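Long-range contacts in amidohydrolase 3 domain-containing protein (Pyrococcus furiosus, PDB 3ICJ), which binds zinc and is of uncharacterized activity, though its family suggests a metal-dependent hydrolase acting on carbon-nitrogen bonds other than peptide bonds: residues A[97-102]-A[431-436]; A[236-241]-A[262-267]; A[392-397]-A[427-432]. All blocks are in the same frame, centred on the assembly; numbering follows the deposited sequence. Where two conformers were deposited one is given.

Interaction 1: A[97-102]-A[431-436]. With ZN (zinc ion), chain B.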
loop_
_atom_site.group_PDB
_atom_site.type_symbol
_atom_site.label_atom_id
_atom_site.label_comp_id
_atom_site.label_asym_id
_atom_site.label_seq_id
_atom_site.Cartn_x
_atom_site.Cartn_y
_atom_site.Cartn_z
ATOM N N PHE A 97 -13.300 -0.767 3.996
ATOM C CA PHE A 97 -12.326 -0.377 2.987
ATOM C C PHE A 97 -11.375 -1.527 2.690
ATOM O O PHE A 97 -11.102 -2.360 3.554
ATOM C CB PHE A 97 -11.556 0.868 3.422
ATOM C CG PHE A 97 -12.402 2.113 3.448
ATOM C CD1 PHE A 97 -12.795 2.720 2.268
ATOM C CD2 PHE A 97 -12.828 2.657 4.663
ATOM C CE1 PHE A 97 -13.609 3.865 2.277
ATOM C CE2 PHE A 97 -13.624 3.829 4.684
ATOM C CZ PHE A 97 -14.017 4.416 3.483
ATOM N N PHE A 98 -10.898 -1.550 1.457
ATOM C CA PHE A 98 -9.973 -2.550 0.979
ATOM C C PHE A 98 -8.888 -1.718 0.317
ATOM O O PHE A 98 -9.123 -1.126 -0.742
ATOM C CB PHE A 98 -10.697 -3.454 -0.043
ATOM C CG PHE A 98 -9.943 -4.723 -0.437
ATOM C CD1 PHE A 98 -10.627 -5.928 -0.537
ATOM C CD2 PHE A 98 -8.565 -4.723 -0.684
ATOM C CE1 PHE A 98 -9.962 -7.113 -0.906
ATOM C CE2 PHE A 98 -7.889 -5.903 -1.049
ATOM C CZ PHE A 98 -8.590 -7.100 -1.151
ATOM N N ASP A 99 -7.712 -1.649 0.952
ATOM C CA ASP A 99 -6.559 -0.955 0.388
ATOM C C ASP A 99 -5.769 -1.933 -0.488
ATOM O O ASP A 99 -5.114 -2.851 0.009
ATOM C CB ASP A 99 -5.684 -0.385 1.529
ATOM C CG ASP A 99 -4.626 0.608 1.040
ATOM O OD1 ASP A 99 -3.956 0.344 0.037
ATOM O OD2 ASP A 99 -4.421 1.653 1.683
ATOM N N SER A 100 -5.812 -1.746 -1.805
ATOM C CA SER A 100 -5.280 -2.786 -2.684
ATOM C C SER A 100 -3.741 -2.797 -2.822
ATOM O O SER A 100 -3.197 -3.688 -3.459
ATOM C CB SER A 100 -5.963 -2.748 -4.051
ATOM O OG SER A 100 -6.039 -1.428 -4.547
ATOM N N HIS A 101 -3.055 -1.813 -2.231
ATOM C CA HIS A 101 -1.587 -1.713 -2.316
ATOM C C HIS A 101 -0.993 -0.962 -1.134
ATOM O O HIS A 101 -1.050 0.271 -1.081
ATOM C CB HIS A 101 -1.200 -1.003 -3.634
ATOM C CG HIS A 101 0.273 -0.914 -3.899
ATOM N ND1 HIS A 101 0.838 -1.377 -5.068
ATOM C CD2 HIS A 101 1.288 -0.374 -3.178
ATOM C CE1 HIS A 101 2.141 -1.151 -5.042
ATOM N NE2 HIS A 101 2.439 -0.542 -3.909
ATOM N N LEU A 102 -0.372 -1.690 -0.210
ATOM C CA LEU A 102 0.428 -1.044 0.808
ATOM C C LEU A 102 1.531 -1.955 1.350
ATOM O O LEU A 102 1.605 -3.147 1.015
ATOM C CB LEU A 102 -0.447 -0.455 1.939
ATOM C CG LEU A 102 -1.547 -1.283 2.603
ATOM C CD1 LEU A 102 -0.932 -2.454 3.351
ATOM C CD2 LEU A 102 -2.328 -0.393 3.566
ATOM N N PHE A 431 -8.530 1.426 -5.362
ATOM C CA PHE A 431 -7.861 2.505 -4.669
ATOM C C PHE A 431 -6.959 1.995 -3.567
ATOM O O PHE A 431 -7.264 0.997 -2.901
ATOM C CB PHE A 431 -8.856 3.514 -4.090
ATOM C CG PHE A 431 -9.426 4.487 -5.102
ATOM C CD1 PHE A 431 -8.971 4.527 -6.424
ATOM C CD2 PHE A 431 -10.425 5.376 -4.713
ATOM C CE1 PHE A 431 -9.515 5.443 -7.339
ATOM C CE2 PHE A 431 -10.966 6.292 -5.617
ATOM C CZ PHE A 431 -10.504 6.328 -6.933
ATOM N N SER A 432 -5.852 2.708 -3.387
ATOM C CA SER A 432 -4.850 2.396 -2.390
ATOM C C SER A 432 -4.118 3.651 -1.963
ATOM O O SER A 432 -4.303 4.718 -2.548
ATOM C CB SER A 432 -3.838 1.379 -2.921
ATOM O OG SER A 432 -3.309 1.725 -4.202
ATOM N N THR A 433 -3.279 3.509 -0.943
ATOM C CA THR A 433 -2.509 4.618 -0.418
ATOM C C THR A 433 -1.012 4.488 -0.664
ATOM O O THR A 433 -0.300 5.500 -0.636
ATOM C CB THR A 433 -2.754 4.779 1.094
ATOM O OG1 THR A 433 -2.385 3.570 1.778
ATOM C CG2 THR A 433 -4.224 5.059 1.350
ATOM N N ASP A 434 -0.535 3.249 -0.877
ATOM C CA ASP A 434 0.903 2.931 -0.938
ATOM C C ASP A 434 1.533 3.297 0.404
ATOM O O ASP A 434 2.694 3.697 0.464
ATOM C CB ASP A 434 1.612 3.625 -2.128
ATOM C CG ASP A 434 2.975 3.000 -2.471
ATOM O OD1 ASP A 434 3.376 1.994 -1.842
ATOM O OD2 ASP A 434 3.651 3.529 -3.375
ATOM N N SER A 435 0.735 3.160 1.467
ATOM C CA SER A 435 1.147 3.472 2.839
ATOM C C SER A 435 2.423 2.664 3.152
ATOM O O SER A 435 2.500 1.458 2.791
ATOM C CB SER A 435 -0.007 3.172 3.816
ATOM O OG SER A 435 0.334 3.446 5.157
ATOM N N PRO A 436 3.434 3.320 3.789
ATOM C CA PRO A 436 3.376 4.659 4.421
ATOM C C PRO A 436 3.764 5.871 3.559
ATOM O O PRO A 436 4.018 6.936 4.118
ATOM C CB PRO A 436 4.355 4.525 5.595
ATOM C CG PRO A 436 5.370 3.523 5.111
ATOM C CD PRO A 436 4.768 2.720 3.962
HETATM ZN ZN ZN B . 4.446 0.312 -3.205
#

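Interaction 2: A[236-241]-A[262-267]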
loop_
_atom_site.group_PDB
_atom_site.type_symbol
_atom_site.label_atom_id
_atom_site.label_comp_id
_atom_site.label_asym_id
_atom_site.label_seq_id
_atom_site.Cartn_x
_atom_site.Cartn_y
_atom_site.Cartn_z
ATOM N N VAL A 236 -10.213 -0.128 7.571
ATOM C CA VAL A 236 -9.636 -0.949 6.505
ATOM C C VAL A 236 -9.482 -2.378 7.032
ATOM O O VAL A 236 -8.753 -2.626 8.016
ATOM C CB VAL A 236 -8.233 -0.403 6.024
ATOM C CG1 VAL A 236 -7.638 -1.278 4.911
ATOM C CG2 VAL A 236 -8.330 1.056 5.584
ATOM N N HIS A 237 -10.183 -3.313 6.405
ATOM C CA HIS A 237 -10.195 -4.708 6.875
ATOM C C HIS A 237 -9.480 -5.686 5.945
ATOM O O HIS A 237 -9.380 -6.863 6.274
ATOM C CB HIS A 237 -11.631 -5.209 7.068
ATOM C CG HIS A 237 -12.374 -4.561 8.194
ATOM N ND1 HIS A 237 -13.500 -5.131 8.749
ATOM C CD2 HIS A 237 -12.203 -3.375 8.828
ATOM C CE1 HIS A 237 -13.970 -4.342 9.701
ATOM N NE2 HIS A 237 -13.209 -3.262 9.758
ATOM N N SER A 238 -9.047 -5.217 4.770
ATOM C CA SER A 238 -8.348 -6.069 3.788
ATOM C C SER A 238 -7.292 -5.246 3.066
ATOM O O SER A 238 -7.505 -4.053 2.813
ATOM C CB SER A 238 -9.325 -6.678 2.751
ATOM O OG SER A 238 -10.557 -7.097 3.324
ATOM N N VAL A 239 -6.152 -5.867 2.753
ATOM C CA VAL A 239 -5.029 -5.173 2.131
ATOM C C VAL A 239 -4.359 -6.036 1.072
ATOM O O VAL A 239 -4.316 -7.266 1.188
ATOM C CB VAL A 239 -3.933 -4.690 3.145
ATOM C CG1 VAL A 239 -4.479 -3.615 4.083
ATOM C CG2 VAL A 239 -3.361 -5.850 3.955
ATOM N N GLY A 240 -3.872 -5.396 0.017
ATOM C CA GLY A 240 -2.900 -6.051 -0.844
ATOM C C GLY A 240 -1.568 -5.666 -0.256
ATOM O O GLY A 240 -1.205 -4.479 -0.247
ATOM N N PHE A 241 -0.855 -6.644 0.297
ATOM C CA PHE A 241 0.463 -6.398 0.893
ATOM C C PHE A 241 1.537 -6.676 -0.171
ATOM O O PHE A 241 1.777 -7.840 -0.539
ATOM C CB PHE A 241 0.586 -7.278 2.151
ATOM C CG PHE A 241 1.887 -7.136 2.944
ATOM C CD1 PHE A 241 2.882 -6.197 2.623
ATOM C CD2 PHE A 241 2.076 -7.941 4.056
ATOM C CE1 PHE A 241 4.058 -6.099 3.380
ATOM C CE2 PHE A 241 3.245 -7.862 4.839
ATOM C CZ PHE A 241 4.239 -6.920 4.504
ATOM N N LYS A 262 -5.829 -10.148 12.083
ATOM C CA LYS A 262 -7.214 -9.698 12.270
ATOM C C LYS A 262 -7.782 -8.983 11.029
ATOM O O LYS A 262 -8.837 -8.342 11.091
ATOM C CB LYS A 262 -7.315 -8.801 13.513
ATOM C CG LYS A 262 -6.981 -9.501 14.852
ATOM C CD LYS A 262 -7.948 -10.649 15.153
ATOM C CE LYS A 262 -7.872 -11.137 16.601
ATOM N NZ LYS A 262 -6.534 -11.702 16.946
ATOM N N MET A 263 -7.088 -9.102 9.903
ATOM C CA MET A 263 -7.513 -8.468 8.660
ATOM C C MET A 263 -7.116 -9.405 7.542
ATOM O O MET A 263 -6.255 -10.265 7.744
ATOM C CB MET A 263 -6.910 -7.030 8.521
ATOM C CG MET A 263 -5.399 -6.868 8.129
ATOM S SD MET A 263 -4.722 -5.120 8.106
ATOM C CE MET A 263 -6.092 -4.301 7.438
ATOM N N ASN A 264 -7.764 -9.272 6.385
ATOM C CA ASN A 264 -7.450 -10.073 5.203
ATOM C C ASN A 264 -6.208 -9.562 4.508
ATOM O O ASN A 264 -6.152 -8.411 4.135
ATOM C CB ASN A 264 -8.624 -10.070 4.243
ATOM C CG ASN A 264 -9.884 -10.533 4.905
ATOM O OD1 ASN A 264 -9.936 -11.649 5.447
ATOM N ND2 ASN A 264 -10.915 -9.679 4.898
ATOM N N VAL A 265 -5.193 -10.411 4.390
ATOM C CA VAL A 265 -3.875 -9.978 3.914
ATOM C C VAL A 265 -3.591 -10.774 2.653
ATOM O O VAL A 265 -3.456 -11.993 2.698
ATOM C CB VAL A 265 -2.762 -10.234 4.954
ATOM C CG1 VAL A 265 -1.370 -9.900 4.363
ATOM C CG2 VAL A 265 -3.003 -9.456 6.250
ATOM N N PHE A 266 -3.572 -10.087 1.517
ATOM C CA PHE A 266 -3.277 -10.744 0.251
ATOM C C PHE A 266 -1.819 -10.434 -0.092
ATOM O O PHE A 266 -1.495 -9.327 -0.508
ATOM C CB PHE A 266 -4.248 -10.300 -0.854
ATOM C CG PHE A 266 -5.679 -10.688 -0.592
ATOM C CD1 PHE A 266 -6.222 -11.852 -1.156
ATOM C CD2 PHE A 266 -6.484 -9.892 0.215
ATOM C CE1 PHE A 266 -7.558 -12.224 -0.909
ATOM C CE2 PHE A 266 -7.811 -10.261 0.499
ATOM C CZ PHE A 266 -8.358 -11.418 -0.071
ATOM N N ALA A 267 -0.946 -11.413 0.123
ATOM C CA ALA A 267 0.498 -11.179 0.083
ATOM C C ALA A 267 1.036 -11.317 -1.330
ATOM O O ALA A 267 0.795 -12.330 -1.990
ATOM C CB ALA A 267 1.216 -12.154 1.047
#

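Interaction 3: A[392-397]-A[427-432]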
loop_
_atom_site.group_PDB
_atom_site.type_symbol
_atom_site.label_atom_id
_atom_site.label_comp_id
_atom_site.label_asym_id
_atom_site.label_seq_id
_atom_site.Cartn_x
_atom_site.Cartn_y
_atom_site.Cartn_z
ATOM N N ILE A 392 -5.753 -2.377 -12.325
ATOM C CA ILE A 392 -4.913 -1.231 -11.965
ATOM C C ILE A 392 -5.176 -0.816 -10.513
ATOM O O ILE A 392 -6.313 -0.691 -10.088
ATOM C CB ILE A 392 -5.138 -0.010 -12.910
ATOM C CG1 ILE A 392 -4.646 -0.331 -14.336
ATOM C CG2 ILE A 392 -4.395 1.222 -12.391
ATOM C CD1 ILE A 392 -5.161 0.640 -15.402
ATOM N N SER A 393 -4.104 -0.654 -9.753
ATOM C CA SER A 393 -4.197 -0.083 -8.426
ATOM C C SER A 393 -3.626 1.341 -8.441
ATOM O O SER A 393 -2.435 1.537 -8.711
ATOM C CB SER A 393 -3.450 -0.950 -7.426
ATOM O OG SER A 393 -3.913 -0.666 -6.121
ATOM N N ALA A 394 -4.479 2.314 -8.144
ATOM C CA ALA A 394 -4.107 3.730 -8.184
ATOM C C ALA A 394 -4.259 4.373 -6.809
ATOM O O ALA A 394 -5.080 3.944 -5.993
ATOM C CB ALA A 394 -4.939 4.456 -9.217
ATOM N N GLN A 395 -3.463 5.416 -6.569
ATOM C CA GLN A 395 -3.374 6.095 -5.282
ATOM C C GLN A 395 -3.837 7.547 -5.453
ATOM O O GLN A 395 -3.046 8.404 -5.895
ATOM C CB GLN A 395 -1.930 6.042 -4.730
ATOM C CG GLN A 395 -1.387 4.627 -4.418
ATOM C CD GLN A 395 -0.997 3.826 -5.672
ATOM O OE1 GLN A 395 -0.464 4.386 -6.639
ATOM N NE2 GLN A 395 -1.264 2.514 -5.658
ATOM N N PRO A 396 -5.119 7.833 -5.134
ATOM C CA PRO A 396 -5.618 9.177 -5.432
ATOM C C PRO A 396 -4.914 10.301 -4.677
ATOM O O PRO A 396 -4.839 11.408 -5.208
ATOM C CB PRO A 396 -7.093 9.109 -5.044
ATOM C CG PRO A 396 -7.449 7.660 -5.169
ATOM C CD PRO A 396 -6.216 6.907 -4.775
ATOM N N HIS A 397 -4.388 10.033 -3.481
ATOM C CA HIS A 397 -3.701 11.077 -2.731
ATOM C C HIS A 397 -2.402 11.558 -3.408
ATOM O O HIS A 397 -1.918 12.633 -3.101
ATOM C CB HIS A 397 -3.481 10.700 -1.247
ATOM C CG HIS A 397 -3.293 11.894 -0.361
ATOM N ND1 HIS A 397 -2.064 12.261 0.147
ATOM C CD2 HIS A 397 -4.171 12.839 0.060
ATOM C CE1 HIS A 397 -2.195 13.371 0.857
ATOM N NE2 HIS A 397 -3.462 13.743 0.820
ATOM N N THR A 427 -11.445 -0.483 -17.384
ATOM C CA THR A 427 -10.957 -1.722 -16.790
ATOM C C THR A 427 -11.297 -1.759 -15.296
ATOM O O THR A 427 -11.891 -0.806 -14.764
ATOM C CB THR A 427 -9.417 -1.882 -17.009
ATOM O OG1 THR A 427 -9.008 -3.204 -16.635
ATOM C CG2 THR A 427 -8.621 -0.848 -16.205
ATOM N N LYS A 428 -10.930 -2.851 -14.630
ATOM C CA LYS A 428 -11.080 -2.936 -13.173
ATOM C C LYS A 428 -10.014 -2.110 -12.484
ATOM O O LYS A 428 -8.815 -2.312 -12.721
ATOM C CB LYS A 428 -11.033 -4.394 -12.692
ATOM C CG LYS A 428 -12.320 -5.146 -13.033
ATOM C CD LYS A 428 -12.143 -6.647 -12.981
ATOM C CE LYS A 428 -13.447 -7.316 -13.429
ATOM N NZ LYS A 428 -13.323 -8.789 -13.481
ATOM N N LEU A 429 -10.452 -1.179 -11.635
ATOM C CA LEU A 429 -9.514 -0.291 -10.945
ATOM C C LEU A 429 -9.813 -0.295 -9.450
ATOM O O LEU A 429 -10.944 -0.483 -9.050
ATOM C CB LEU A 429 -9.547 1.137 -11.525
ATOM C CG LEU A 429 -8.578 2.144 -10.890
ATOM C CD1 LEU A 429 -7.749 2.876 -11.904
ATOM C CD2 LEU A 429 -9.365 3.129 -10.056
ATOM N N GLY A 430 -8.787 -0.108 -8.635
ATOM C CA GLY A 430 -8.958 -0.111 -7.181
ATOM C C GLY A 430 -8.138 1.005 -6.572
ATOM O O GLY A 430 -7.176 1.477 -7.194
ATOM N N PHE A 431 -8.530 1.426 -5.362
ATOM C CA PHE A 431 -7.861 2.505 -4.669
ATOM C C PHE A 431 -6.959 1.995 -3.567
ATOM O O PHE A 431 -7.264 0.997 -2.901
ATOM C CB PHE A 431 -8.856 3.514 -4.090
ATOM C CG PHE A 431 -9.426 4.487 -5.102
ATOM C CD1 PHE A 431 -8.971 4.527 -6.424
ATOM C CD2 PHE A 431 -10.425 5.376 -4.713
ATOM C CE1 PHE A 431 -9.515 5.443 -7.339
ATOM C CE2 PHE A 431 -10.966 6.292 -5.617
ATOM C CZ PHE A 431 -10.504 6.328 -6.933
ATOM N N SER A 432 -5.852 2.708 -3.387
ATOM C CA SER A 432 -4.850 2.396 -2.390
ATOM C C SER A 432 -4.118 3.651 -1.963
ATOM O O SER A 432 -4.303 4.718 -2.548
ATOM C CB SER A 432 -3.838 1.379 -2.921
ATOM O OG SER A 432 -3.309 1.725 -4.202
HETATM O O HOH W 1 -4.214 7.500 -2.057
#

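Interaction 1: A[97-102]-A[431-436]
His101 and Asp434 meet at a zinc ion. NE2 of His101 lies 2.3 Å from the metal, and OD1 of Asp434 lies 2.4 Å from it. The two side chains run side by side in the same direction, with ring and carboxylate planes 80° apart. OD1 of Asp434 sits at the edge of the imidazole, near its plane. His103 and the carboxylated Lys296 complete this zinc site. On the far side of the ring, ND1 of His101 is hydrogen-bonded to Glu372, which fixes the ring's rotation.

The second shell holds the two backbones together. The N-H of Asp434 makes a weak bond to His101 O. Asp99 secures the loop just before Asp434: its OD2 accepts the hydroxyl of Thr433 OG1 at 2.8 Å through the syn lone pair. Asp99 OD1 uses its anti lone pair for the N-H of His101, closing an Asx turn. Thr433 OG1 in turn accepts from Ser435 N, an ST turn. Further back, Ser100 N donates almost straight to Phe431 O at 3.3 Å (174°).

One buried carboxylate thus bonds to both segments, next to each of the two zinc ligands. Glu372 behind His101 would be expected to make the imidazole a stronger electron donor to zinc.

Interaction 2: A[236-241]-A[262-267]
Strands 236-241 and 264-267 run parallel, 17° apart and 4.7 Å between axes, with Ser238 opposite Asn264 and Phe241 opposite Ala267. The backbone ladder starts at Asn264 N to His237 O and ends at Phe241 N to Phe266 O, each bond 2.9 Å long.

Ser238 and Asn264 project from the same face of the sheet. The amide ND2 of Asn264 donates to Ser238 OG at 3.0 Å, nearly straight (173°) and in the amide plane. The rest of that amide is also engaged: OD1 accepts from Arg291 and Arg289, and ND2 also bonds Glu493. The Phe266 ring lies on this face too, and presents its edge to Val239 O, with CD2 3.5 Å from that oxygen.

The face with Val239, Val265 and Phe241 is apolar. Just before the strand, Met263 bends at its last torsion (chi3 -39°), which carries CE to within 3.8 Å of Val239 CG1. The same methyl lies 3.2 Å from Val236 O. Val265 and Phe241 run alongside each other. CG1 of Val265 is 3.9 Å from Phe241 CB and reaches the edge of the phenyl ring. Leu104 of helix 104-112 packs on Val239 and Phe241.

Helix 246-257 links the two strands, giving the beta-alpha-beta crossover that is the repeating element of the amidohydrolase barrel.

Interaction 3: A[392-397]-A[427-432]
Ile392 meets both Leu429 and Thr427 where two neighbouring parallel strands of the amidohydrolase barrel pair. The axes of strands 392-394 and 429-431 approach to 4.8 Å, at 29° to each other. Their bonds run from Ile392 N to Lys428 O, through Gly430 N to Ile392 O and Ala394 N to Gly430 O, to Ser432 N on Ala394 O.

On the apolar face, CD1 of Leu429 approaches CG2 of Ile392 to 3.8 Å and also reaches the CB of Ala394. CD1 of Ile392 touches the methyl CG2 of Thr427. Leu423 of helix 420-426 packs against both Ile392 and Leu429. Farther along, Pro396 stands over the Phe431 ring. Its CG is 3.5 Å from the ring centroid, a CH-pi contact squarely over one face.

Gln395 can be followed outward. Its CB and CG both lie 3.5 Å from Ser432 O, and CG is equally close to Ser432 OG. The chain then bends at chi2 (75°), which turns the amide back over Ser432. CD passes near the serine hydroxyl, and NE2 donates to Ser432 OG at 2.6 Å, tilted 25° from the amide plane. OE1 accepts from ND1 of His373, a ligand of the second zinc, so Gln395 is a second-shell residue that orients a metal-binding ring.

Ser432 OG is also hydrogen-bonded to Ser393 OG at 3.1 Å. Ser393 OG continues the chain to Ser100 on strand 92-102. Beyond the strands, one water joins the two segments: it accepts from His397 N and donates to Ser432 O, 2.8 Å away.

Overall arrangement
Interactions 1 and 2 share a sheet, in which strand 92-102 is the neighbour of strand 236-244. Their centres are 10 Å apart, and Asp99 O and Leu102 N probably bond to Gly240. Interaction 3 belongs to a separate parallel sheet that ends with strand 429-431. It shares Phe431 and Ser432 with interaction 1, at a centre distance of 9 Å. Interactions 2 and 3 do not touch; their centres are 16 Å apart. Along the chain, 97-102 comes first, then both segments of interaction 2, then those of interaction 3, with 431-436 last. Interaction 1 therefore joins the two sheets, consistent with closure of the barrel beside its zinc site.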